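Local coordinates for protein cytosolic phospholipase A2 delta (Homo sapiens, PDB 5IZ5) that hydrolyses glycerophospholipids at the sn-2 position in a calcium-dependent manner, preferring linoleic acid there, to release a free fatty acid and a lysophospholipid, at residues 339-344 and 787-792. The protein carries 3 engineered substitutions. Residues are numbered along the deposited sequence; the frame is centred on the assembly and turned at random.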
# COMPACT_ATOMS: atom_id res chain seq x y z
N MET B 339 -12.79 12.65 -12.56
CA MET B 339 -12.69 11.81 -13.76
C MET B 339 -13.02 12.63 -15.02
O MET B 339 -12.26 12.61 -15.99
CB MET B 339 -13.64 10.61 -13.67
CG MET B 339 -13.59 9.70 -14.88
SD MET B 339 -14.85 8.42 -14.91
CE MET B 339 -16.35 9.38 -15.18
N THR B 340 -14.15 13.33 -14.98
CA THR B 340 -14.63 14.12 -16.13
C THR B 340 -13.66 15.24 -16.48
O THR B 340 -13.23 15.37 -17.62
CB THR B 340 -16.02 14.70 -15.84
OG1 THR B 340 -16.95 13.63 -15.65
CG2 THR B 340 -16.52 15.60 -16.99
N SER B 341 -13.30 16.03 -15.47
CA SER B 341 -12.44 17.18 -15.68
C SER B 341 -11.06 16.78 -16.22
O SER B 341 -10.51 17.48 -17.07
CB SER B 341 -12.30 17.95 -14.37
OG SER B 341 -11.49 19.10 -14.55
N LEU B 342 -10.53 15.67 -15.72
CA LEU B 342 -9.23 15.16 -16.15
C LEU B 342 -9.23 14.77 -17.63
O LEU B 342 -8.25 15.01 -18.33
CB LEU B 342 -8.79 13.97 -15.28
CG LEU B 342 -7.44 13.33 -15.57
CD1 LEU B 342 -6.30 14.35 -15.60
CD2 LEU B 342 -7.14 12.25 -14.53
N TYR B 343 -10.33 14.18 -18.09
CA TYR B 343 -10.51 13.90 -19.51
C TYR B 343 -10.33 15.18 -20.34
O TYR B 343 -9.66 15.18 -21.37
CB TYR B 343 -11.89 13.32 -19.78
CG TYR B 343 -12.01 11.81 -19.67
CD1 TYR B 343 -11.29 10.98 -20.52
CD2 TYR B 343 -12.86 11.22 -18.73
CE1 TYR B 343 -11.41 9.60 -20.43
CE2 TYR B 343 -12.98 9.85 -18.64
CZ TYR B 343 -12.25 9.04 -19.49
OH TYR B 343 -12.37 7.67 -19.39
N GLY B 344 -10.95 16.26 -19.86
CA GLY B 344 -10.85 17.57 -20.51
C GLY B 344 -9.45 18.12 -20.50
O GLY B 344 -8.99 18.67 -21.51
N ARG B 787 -15.57 20.78 -21.17
CA ARG B 787 -15.15 21.89 -22.03
C ARG B 787 -14.50 23.01 -21.23
O ARG B 787 -13.54 23.62 -21.69
CB ARG B 787 -16.32 22.44 -22.86
CG ARG B 787 -16.84 21.49 -23.93
CD ARG B 787 -17.51 22.23 -25.09
NE ARG B 787 -18.10 21.31 -26.05
CZ ARG B 787 -19.39 20.94 -26.09
NH1 ARG B 787 -20.28 21.40 -25.21
NH2 ARG B 787 -19.79 20.09 -27.03
N LEU B 788 -15.00 23.26 -20.02
CA LEU B 788 -14.35 24.19 -19.11
C LEU B 788 -12.90 23.78 -18.85
O LEU B 788 -11.99 24.60 -18.92
CB LEU B 788 -15.09 24.25 -17.77
CG LEU B 788 -14.37 24.98 -16.63
CD1 LEU B 788 -14.10 26.43 -17.00
CD2 LEU B 788 -15.17 24.90 -15.35
N SER B 789 -12.71 22.50 -18.52
CA SER B 789 -11.39 21.97 -18.20
C SER B 789 -10.46 22.10 -19.40
O SER B 789 -9.32 22.55 -19.28
CB SER B 789 -11.49 20.50 -17.77
OG SER B 789 -12.38 20.35 -16.68
N ASP B 790 -10.96 21.68 -20.56
CA ASP B 790 -10.24 21.81 -21.83
C ASP B 790 -9.83 23.26 -22.07
O ASP B 790 -8.67 23.55 -22.36
CB ASP B 790 -11.15 21.31 -22.96
CG ASP B 790 -10.51 21.42 -24.33
OD1 ASP B 790 -9.27 21.51 -24.42
OD2 ASP B 790 -11.26 21.40 -25.32
N TYR B 791 -10.79 24.17 -21.94
CA TYR B 791 -10.55 25.59 -22.14
C TYR B 791 -9.47 26.14 -21.21
O TYR B 791 -8.55 26.81 -21.65
CB TYR B 791 -11.85 26.37 -21.96
CG TYR B 791 -11.66 27.86 -21.99
CD1 TYR B 791 -11.76 28.58 -23.18
CD2 TYR B 791 -11.38 28.56 -20.82
CE1 TYR B 791 -11.58 29.95 -23.20
CE2 TYR B 791 -11.21 29.92 -20.83
CZ TYR B 791 -11.31 30.62 -22.02
OH TYR B 791 -11.13 31.98 -22.03
N ASN B 792 -9.61 25.85 -19.91
CA ASN B 792 -8.67 26.36 -18.90
C ASN B 792 -7.22 26.00 -19.17
O ASN B 792 -6.32 26.77 -18.84
CB ASN B 792 -9.04 25.86 -17.50
CG ASN B 792 -10.27 26.54 -16.95
OD1 ASN B 792 -10.88 27.38 -17.61
ND2 ASN B 792 -10.63 26.18 -15.73
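S341 and S789 meet hydroxyl to hydroxyl in the one hydrogen bond between these two helix segments: S341 OG donates to S789 OG at 2.6 Å. The S341 hydroxyl lies anti to its own backbone N (chi1 -179°), a torsion that sets OG beside the carbonyl carbon and turns it toward the S789 hydroxyl. S789 OG in turn bonds to the carbonyl oxygen of L785 one turn back, so the buried S789 hydroxyl accepts from the neighbouring helix while it stays tied to its own. With an alanine in place of S341 the donor is gone, and S789 OG is likely to keep L785 O as a partner but to lose its mate across the interface.

The rest is close packing of S789 CB and the backbone of S341, G344 and D790. S789 points its CB at the other helix, 3.3 Å from S341 O and 4.1 Å from G344 CA. Glycine matters at 344, because a CB there would run into S789 CB. The bare backbone brings G344 CA within 4.5 Å of D790 CA, and D790 CA makes a CA-H...O contact of 3.4 Å with G344 O. With small residues facing each other, the segment axes approach to 7.5 Å and cross at -40°.

In the catalytic domain, this contact joins helix 335-351, which follows strand 327-331 and begins at the substrate-binding pair G334 and G335, to helix 779-794 near the C-terminus. Helices 367-375 and 386-397 also pack against helix 335-351, through M339 and Y343, while Y678 from a loop touches S341.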